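PDB 4L6D: 5-carboxyvanillate decarboxylase from Sphingomonas paucimobilis, which probably removes a carboxyl group from 5-carboxyvanillate to give vanillate, using a manganese-containing active site in an amidohydrolase-type barrel. Local coordinates for residues 17-25 against 35-43; 218-229 against 263-274. One frame throughout, in Å; residues are numbered along the deposited sequence.

Contact 1 (17-25 against 35-43); sequences VDALRAHSR and LVRDVYGDE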
# COMPACT_ATOMS: atom_id res chain seq x y z
N VAL A 17 -3.55 0.40 30.81
CA VAL A 17 -4.82 -0.33 30.73
C VAL A 17 -5.93 0.48 31.37
O VAL A 17 -6.99 0.68 30.77
CB VAL A 17 -4.73 -1.71 31.40
CG1 VAL A 17 -6.12 -2.33 31.55
CG2 VAL A 17 -3.82 -2.62 30.61
N ASP A 18 -5.69 0.98 32.59
CA ASP A 18 -6.73 1.71 33.31
C ASP A 18 -7.12 2.97 32.56
O ASP A 18 -8.31 3.32 32.48
CB ASP A 18 -6.27 2.06 34.73
CG ASP A 18 -6.17 0.84 35.64
OD1 ASP A 18 -6.70 -0.23 35.26
OD2 ASP A 18 -5.56 0.94 36.73
N ALA A 19 -6.13 3.66 32.01
CA ALA A 19 -6.41 4.88 31.26
C ALA A 19 -7.19 4.59 29.97
O ALA A 19 -8.08 5.35 29.60
CB ALA A 19 -5.13 5.63 30.96
N LEU A 20 -6.86 3.49 29.29
CA LEU A 20 -7.60 3.11 28.08
C LEU A 20 -9.02 2.63 28.38
O LEU A 20 -9.92 2.90 27.60
CB LEU A 20 -6.84 2.07 27.26
CG LEU A 20 -5.62 2.61 26.53
CD1 LEU A 20 -4.80 1.46 25.97
CD2 LEU A 20 -6.03 3.56 25.41
N ARG A 21 -9.23 1.93 29.49
CA ARG A 21 -10.58 1.60 29.93
C ARG A 21 -11.44 2.86 30.05
O ARG A 21 -12.56 2.92 29.54
CB ARG A 21 -10.58 0.84 31.27
CG ARG A 21 -10.06 -0.60 31.18
CD ARG A 21 -10.72 -1.47 32.27
NE ARG A 21 -10.24 -2.85 32.25
CZ ARG A 21 -9.31 -3.32 33.08
NH1 ARG A 21 -8.77 -2.52 34.00
NH2 ARG A 21 -8.92 -4.59 33.00
N ALA A 22 -10.90 3.87 30.73
CA ALA A 22 -11.61 5.14 30.86
C ALA A 22 -11.80 5.80 29.49
O ALA A 22 -12.88 6.31 29.19
CB ALA A 22 -10.88 6.07 31.82
N HIS A 23 -10.75 5.79 28.67
CA HIS A 23 -10.86 6.41 27.36
C HIS A 23 -11.94 5.76 26.50
O HIS A 23 -12.61 6.43 25.70
CB HIS A 23 -9.54 6.38 26.61
CG HIS A 23 -9.47 7.39 25.52
ND1 HIS A 23 -9.17 8.71 25.77
CD2 HIS A 23 -9.70 7.30 24.19
CE1 HIS A 23 -9.20 9.39 24.64
NE2 HIS A 23 -9.53 8.55 23.66
N SER A 24 -12.11 4.44 26.66
CA SER A 24 -13.07 3.67 25.87
C SER A 24 -14.51 4.15 26.02
O SER A 24 -15.34 3.86 25.17
CB SER A 24 -12.99 2.17 26.22
OG SER A 24 -13.68 1.88 27.43
N ARG A 25 -14.78 4.87 27.10
CA ARG A 25 -16.14 5.34 27.40
C ARG A 25 -16.42 6.72 26.81
O ARG A 25 -17.55 7.20 26.86
CB ARG A 25 -16.36 5.38 28.92
CG ARG A 25 -16.09 4.05 29.60
CD ARG A 25 -16.19 4.14 31.12
NE ARG A 25 -15.80 2.86 31.71
CZ ARG A 25 -14.90 2.72 32.68
NH1 ARG A 25 -14.31 3.79 33.20
NH2 ARG A 25 -14.60 1.51 33.12
N LEU A 35 -10.61 -0.88 18.08
CA LEU A 35 -9.69 -1.68 18.90
C LEU A 35 -9.87 -1.40 20.39
O LEU A 35 -9.96 -2.33 21.20
CB LEU A 35 -8.24 -1.35 18.52
CG LEU A 35 -7.16 -1.86 19.48
CD1 LEU A 35 -7.03 -3.36 19.35
CD2 LEU A 35 -5.83 -1.16 19.21
N VAL A 36 -9.93 -0.13 20.76
CA VAL A 36 -9.93 0.23 22.17
C VAL A 36 -11.17 -0.31 22.88
O VAL A 36 -11.08 -0.86 23.98
CB VAL A 36 -9.72 1.74 22.39
CG1 VAL A 36 -9.96 2.12 23.84
CG2 VAL A 36 -8.30 2.13 21.96
N ARG A 37 -12.33 -0.22 22.23
CA ARG A 37 -13.54 -0.81 22.80
C ARG A 37 -13.48 -2.34 22.82
O ARG A 37 -13.94 -2.97 23.79
CB ARG A 37 -14.79 -0.31 22.09
CG ARG A 37 -15.08 1.15 22.38
CD ARG A 37 -16.44 1.53 21.82
NE ARG A 37 -16.49 2.92 21.36
CZ ARG A 37 -16.39 3.30 20.09
NH1 ARG A 37 -16.25 2.39 19.13
NH2 ARG A 37 -16.45 4.58 19.77
N ASP A 38 -12.93 -2.95 21.76
CA ASP A 38 -12.87 -4.41 21.68
C ASP A 38 -11.99 -5.00 22.77
O ASP A 38 -12.27 -6.08 23.28
CB ASP A 38 -12.36 -4.87 20.32
CG ASP A 38 -13.43 -4.83 19.24
OD1 ASP A 38 -14.61 -4.60 19.57
OD2 ASP A 38 -13.07 -5.04 18.06
N VAL A 39 -10.93 -4.29 23.13
CA VAL A 39 -9.96 -4.82 24.09
C VAL A 39 -10.10 -4.22 25.49
O VAL A 39 -10.07 -4.96 26.48
CB VAL A 39 -8.51 -4.63 23.57
CG1 VAL A 39 -7.47 -4.96 24.65
CG2 VAL A 39 -8.29 -5.48 22.34
N TYR A 40 -10.30 -2.91 25.58
CA TYR A 40 -10.28 -2.20 26.86
C TYR A 40 -11.64 -1.72 27.31
O TYR A 40 -11.77 -1.12 28.38
CB TYR A 40 -9.32 -1.01 26.80
CG TYR A 40 -7.94 -1.37 26.32
CD1 TYR A 40 -6.95 -1.76 27.23
CD2 TYR A 40 -7.61 -1.32 24.97
CE1 TYR A 40 -5.67 -2.10 26.79
CE2 TYR A 40 -6.34 -1.65 24.52
CZ TYR A 40 -5.38 -2.04 25.44
OH TYR A 40 -4.13 -2.37 24.97
N GLY A 41 -12.67 -1.98 26.50
CA GLY A 41 -14.01 -1.50 26.79
C GLY A 41 -14.74 -2.27 27.88
O GLY A 41 -14.32 -3.37 28.26
N ASP A 42 -15.83 -1.70 28.37
CA ASP A 42 -16.59 -2.32 29.46
C ASP A 42 -17.20 -3.67 29.07
O ASP A 42 -17.40 -4.53 29.92
CB ASP A 42 -17.69 -1.38 29.95
CG ASP A 42 -17.13 -0.19 30.70
OD1 ASP A 42 -16.00 -0.30 31.23
OD2 ASP A 42 -17.81 0.86 30.76
N GLU A 43 -17.48 -3.83 27.78
CA GLU A 43 -18.12 -5.03 27.28
C GLU A 43 -17.26 -5.58 26.14
O GLU A 43 -17.67 -5.56 24.98
CB GLU A 43 -19.49 -4.64 26.75
CG GLU A 43 -20.46 -5.77 26.51
CD GLU A 43 -21.75 -5.24 25.94
OE1 GLU A 43 -22.10 -5.62 24.80
OE2 GLU A 43 -22.42 -4.43 26.63
O HOH W 1 -16.30 0.98 27.28
O HOH W 2 -17.12 5.07 23.30
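Leu20 lies over one face of the Tyr40 ring, with CD1 3.7 Å from the ring centroid, a CH-pi contact. CB of the same leucine sits over the CG end, so the side chain spans the ring from root to hydroxyl. CG1 of Val39 packs on the opposite face, and Val17 CG2 meets the edge near CE1; the phenol is thus clamped between two aliphatic groups. With CG anti to the carbonyl carbon and beside the backbone N (chi1 -53°), the Tyr40 ring is directed between Leu20 and Val39. Leu35, on the same helix, touches the bound vanillate.

Beyond the ring, toward the C-terminal end of 17-25, Ser24 CB rests against Val36 CG1 at 3.9 Å. The Ser24 hydroxyl turns back along its own segment and donates to Arg21 O (2.6 Å), while a water donates to OG and accepts from Asp42 N, linking the two segments. CA of Arg21 makes a CA-H...O contact of 3.3 Å with Tyr40 O.

At the outer end, Arg25 grips Asp42 side-on: NE bonds OD2 at 3.0 Å and NH2 bonds OD1 at 3.0 Å, each on a syn lone pair, with the guanidinium and carboxylate planes 30° apart. This salt bridge lies on the exposed side, and a second water accepts from Arg37 NE and lies within hydrogen-bonding distance of Ser24 O.

The contact packs helix 14-23 against helix 33-40, their local axes 9.2 Å apart and crossing at -119°. Both helices follow strand 5-11 of the TIM barrel, and helix 49-54 packs Ile50 and Leu53 against Tyr40.

Contact 2 (218-229 against 263-274); sequences FPRLKIVLGHMG and FRRNFAITTSGV
Ile223 lays CB over one face of the Phe267 ring, 3.9 Å from its centroid, while CG2, anti to the backbone N, reaches CE2 at 3.5 Å. The two side chains run side by side from neighbouring parallel strands, 223-225 and 267-270, of the amidohydrolase TIM barrel. Phe263 CD1 covers the other face of the Phe267 ring, and Leu225 CD1 meets the edge of the Phe263 ring. Backbone bonds alternate between the strands, from Ile223 N to Asn266 O through Thr270 N to Leu225 O.

Where helix 259-266 gives way to its strand, Asn266 ND2 donates to Leu221 O in the carbonyl plane and to Pro219 O from above that plane, both at 2.9 Å. Arg265 NE and NH2 hold Asn266 OD1 from the other end of the amide, which fixes its rotation. With an alanine in place of Asn266, the Pro219 and Leu221 carbonyls would probably lose this donor and the Arg265 guanidinium would be free to turn.

At the C-terminal ends of the strands, His227 NE2 bonds Asp297, a manganese ligand, and ND1 bonds Glu230; Ser272 OG also bonds Glu8, another manganese ligand. Arg238 of the second subunit packs on His227. Ser272 OG lies 3.2 Å above the plane of the His227 imidazole, toward its rim, and accepts a hydrogen bond from His227 N at 2.9 Å.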
# COMPACT_ATOMS: atom_id res chain seq x y z
N PHE A 218 17.62 15.06 9.45
CA PHE A 218 18.13 14.17 10.49
C PHE A 218 18.67 12.89 9.86
O PHE A 218 18.03 11.82 9.93
CB PHE A 218 17.04 13.81 11.50
CG PHE A 218 16.34 15.01 12.10
CD1 PHE A 218 16.98 15.84 13.00
CD2 PHE A 218 15.02 15.27 11.78
CE1 PHE A 218 16.32 16.94 13.56
CE2 PHE A 218 14.35 16.36 12.33
CZ PHE A 218 15.01 17.19 13.23
N PRO A 219 19.84 12.98 9.21
CA PRO A 219 20.34 11.87 8.39
C PRO A 219 20.76 10.65 9.18
O PRO A 219 20.93 9.60 8.57
CB PRO A 219 21.54 12.48 7.66
CG PRO A 219 22.00 13.61 8.55
CD PRO A 219 20.71 14.17 9.12
N ARG A 220 20.93 10.76 10.50
CA ARG A 220 21.31 9.59 11.29
C ARG A 220 20.13 8.89 11.97
O ARG A 220 20.34 7.97 12.76
CB ARG A 220 22.35 9.94 12.36
CG ARG A 220 23.64 10.48 11.80
CD ARG A 220 24.54 9.37 11.31
NE ARG A 220 24.95 8.45 12.37
CZ ARG A 220 25.94 8.67 13.24
NH1 ARG A 220 26.63 9.80 13.20
NH2 ARG A 220 26.23 7.76 14.16
N LEU A 221 18.90 9.30 11.67
CA LEU A 221 17.74 8.57 12.17
C LEU A 221 17.73 7.13 11.71
O LEU A 221 18.07 6.84 10.55
CB LEU A 221 16.46 9.21 11.66
CG LEU A 221 15.94 10.45 12.36
CD1 LEU A 221 14.68 10.91 11.65
CD2 LEU A 221 15.66 10.14 13.84
N LYS A 222 17.32 6.22 12.59
CA LYS A 222 17.03 4.85 12.16
C LYS A 222 15.57 4.55 12.50
O LYS A 222 15.14 4.69 13.65
CB LYS A 222 17.95 3.83 12.81
CG LYS A 222 17.76 2.39 12.31
CD LYS A 222 18.26 2.18 10.87
CE LYS A 222 19.78 2.06 10.83
NZ LYS A 222 20.34 2.15 9.45
N ILE A 223 14.82 4.17 11.47
CA ILE A 223 13.40 3.87 11.58
C ILE A 223 13.19 2.39 11.25
O ILE A 223 13.81 1.86 10.32
CB ILE A 223 12.58 4.72 10.57
CG1 ILE A 223 12.89 6.21 10.73
CG2 ILE A 223 11.07 4.42 10.70
CD1 ILE A 223 12.53 6.81 12.07
N VAL A 224 12.33 1.73 12.02
CA VAL A 224 12.03 0.33 11.75
C VAL A 224 10.53 0.19 11.46
O VAL A 224 9.70 0.77 12.17
CB VAL A 224 12.46 -0.56 12.93
CG1 VAL A 224 11.96 -1.99 12.74
CG2 VAL A 224 14.00 -0.55 13.08
N LEU A 225 10.21 -0.54 10.40
CA LEU A 225 8.82 -0.81 10.03
C LEU A 225 8.53 -2.30 9.99
O LEU A 225 9.25 -3.08 9.36
CB LEU A 225 8.52 -0.22 8.65
CG LEU A 225 8.61 1.30 8.51
CD1 LEU A 225 8.35 1.65 7.05
CD2 LEU A 225 7.59 1.99 9.40
N GLY A 226 7.45 -2.70 10.67
CA GLY A 226 7.02 -4.09 10.67
C GLY A 226 6.24 -4.47 9.42
O GLY A 226 6.16 -3.70 8.46
N HIS A 227 5.70 -5.68 9.43
CA HIS A 227 4.82 -6.14 8.35
C HIS A 227 5.49 -6.01 7.00
O HIS A 227 4.92 -5.46 6.05
CB HIS A 227 3.48 -5.42 8.47
CG HIS A 227 3.05 -5.32 9.90
ND1 HIS A 227 3.08 -4.13 10.60
CD2 HIS A 227 2.75 -6.29 10.80
CE1 HIS A 227 2.77 -4.37 11.86
NE2 HIS A 227 2.56 -5.67 12.01
N MET A 228 6.71 -6.55 6.96
CA MET A 228 7.57 -6.53 5.78
C MET A 228 7.71 -5.11 5.23
O MET A 228 7.61 -4.88 4.02
CB MET A 228 7.08 -7.53 4.73
CG MET A 228 8.21 -8.15 3.89
SD MET A 228 9.45 -9.10 4.82
CE MET A 228 8.53 -10.60 5.12
N GLY A 229 7.94 -4.17 6.13
CA GLY A 229 8.17 -2.79 5.77
C GLY A 229 6.92 -2.06 5.32
O GLY A 229 7.03 -1.05 4.61
N PHE A 263 15.26 4.85 2.07
CA PHE A 263 14.68 3.67 2.68
C PHE A 263 15.79 2.69 3.07
O PHE A 263 15.77 2.15 4.16
CB PHE A 263 13.62 3.01 1.79
CG PHE A 263 12.76 2.05 2.55
CD1 PHE A 263 11.72 2.51 3.34
CD2 PHE A 263 13.06 0.70 2.57
CE1 PHE A 263 10.95 1.64 4.09
CE2 PHE A 263 12.29 -0.19 3.32
CZ PHE A 263 11.23 0.29 4.08
N ARG A 264 16.77 2.50 2.20
CA ARG A 264 17.84 1.55 2.53
C ARG A 264 18.81 2.12 3.57
O ARG A 264 19.33 1.36 4.40
CB ARG A 264 18.61 1.12 1.27
CG ARG A 264 17.78 0.30 0.28
CD ARG A 264 18.63 -0.20 -0.89
NE ARG A 264 17.80 -0.48 -2.06
CZ ARG A 264 17.50 0.42 -3.00
NH1 ARG A 264 17.97 1.66 -2.92
NH2 ARG A 264 16.73 0.08 -4.02
N ARG A 265 19.06 3.43 3.55
CA ARG A 265 20.02 4.03 4.49
C ARG A 265 19.43 4.17 5.88
O ARG A 265 20.10 3.85 6.88
CB ARG A 265 20.46 5.42 4.00
CG ARG A 265 21.61 6.02 4.81
CD ARG A 265 21.95 7.45 4.37
NE ARG A 265 20.87 8.36 4.73
CZ ARG A 265 20.90 9.69 4.60
NH1 ARG A 265 21.97 10.29 4.10
NH2 ARG A 265 19.85 10.40 4.99
N ASN A 266 18.20 4.66 5.95
CA ASN A 266 17.58 5.05 7.22
C ASN A 266 16.56 4.09 7.81
O ASN A 266 16.15 4.27 8.96
CB ASN A 266 16.94 6.43 7.08
CG ASN A 266 17.96 7.53 6.86
OD1 ASN A 266 18.22 7.96 5.73
ND2 ASN A 266 18.58 7.98 7.95
N PHE A 267 16.14 3.10 7.03
CA PHE A 267 15.13 2.16 7.52
C PHE A 267 15.64 0.73 7.58
O PHE A 267 16.55 0.35 6.83
CB PHE A 267 13.88 2.15 6.63
CG PHE A 267 13.07 3.42 6.67
CD1 PHE A 267 13.55 4.58 6.11
CD2 PHE A 267 11.80 3.41 7.21
CE1 PHE A 267 12.78 5.75 6.12
CE2 PHE A 267 11.02 4.56 7.22
CZ PHE A 267 11.51 5.73 6.68
N ALA A 268 15.02 -0.05 8.46
CA ALA A 268 15.09 -1.50 8.42
C ALA A 268 13.67 -2.00 8.63
O ALA A 268 12.78 -1.23 9.04
CB ALA A 268 16.02 -2.05 9.52
N ILE A 269 13.43 -3.27 8.33
CA ILE A 269 12.09 -3.83 8.38
C ILE A 269 12.04 -5.09 9.22
O ILE A 269 13.07 -5.71 9.48
CB ILE A 269 11.51 -4.12 6.96
CG1 ILE A 269 12.19 -5.33 6.31
CG2 ILE A 269 11.65 -2.90 6.06
CD1 ILE A 269 11.43 -5.84 5.09
N THR A 270 10.84 -5.46 9.64
CA THR A 270 10.63 -6.76 10.27
C THR A 270 9.56 -7.55 9.54
O THR A 270 8.79 -7.00 8.75
CB THR A 270 10.26 -6.69 11.77
OG1 THR A 270 8.84 -6.57 11.91
CG2 THR A 270 10.98 -5.53 12.48
N THR A 271 9.52 -8.85 9.83
CA THR A 271 8.61 -9.77 9.17
C THR A 271 7.30 -9.99 9.93
O THR A 271 6.57 -10.91 9.60
CB THR A 271 9.27 -11.16 8.99
OG1 THR A 271 9.52 -11.73 10.27
CG2 THR A 271 10.62 -11.02 8.24
N SER A 272 7.02 -9.18 10.95
CA SER A 272 5.79 -9.37 11.73
C SER A 272 4.57 -9.51 10.83
O SER A 272 4.35 -8.69 9.94
CB SER A 272 5.58 -8.21 12.69
OG SER A 272 5.66 -6.98 12.00
N GLY A 273 3.78 -10.55 11.04
CA GLY A 273 2.55 -10.69 10.28
C GLY A 273 2.67 -10.98 8.80
O GLY A 273 1.67 -10.96 8.10
N VAL A 274 3.89 -11.24 8.33
CA VAL A 274 4.12 -11.56 6.91
C VAL A 274 5.04 -12.77 6.84
O VAL A 274 6.24 -12.66 6.54
CB VAL A 274 4.70 -10.37 6.12
CG1 VAL A 274 4.84 -10.71 4.63
CG2 VAL A 274 3.80 -9.14 6.31
O HOH W 3 19.31 0.82 7.35

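In the fold
Contact 1 closes before contact 2 opens along the chain, and the two do not touch: their centres are 30 Å apart and their nearest atoms about 12 Å. Contact 1 joins helices 14-23 and 33-40, which follow the first barrel strand, 5-11, at the periphery, whereas contact 2 joins the sixth and seventh strands of the eight-stranded parallel sheet near the centre of the chain. Both nevertheless lie near the active site. The side chain of Tyr40 is about 6 Å from a bound vanillate, and that of His227 about 4 Å from a manganese ion. Helix 33-40 of contact 1 borders the vanillate pocket, while residues just after the strands of contact 2 hydrogen-bond manganese ligands.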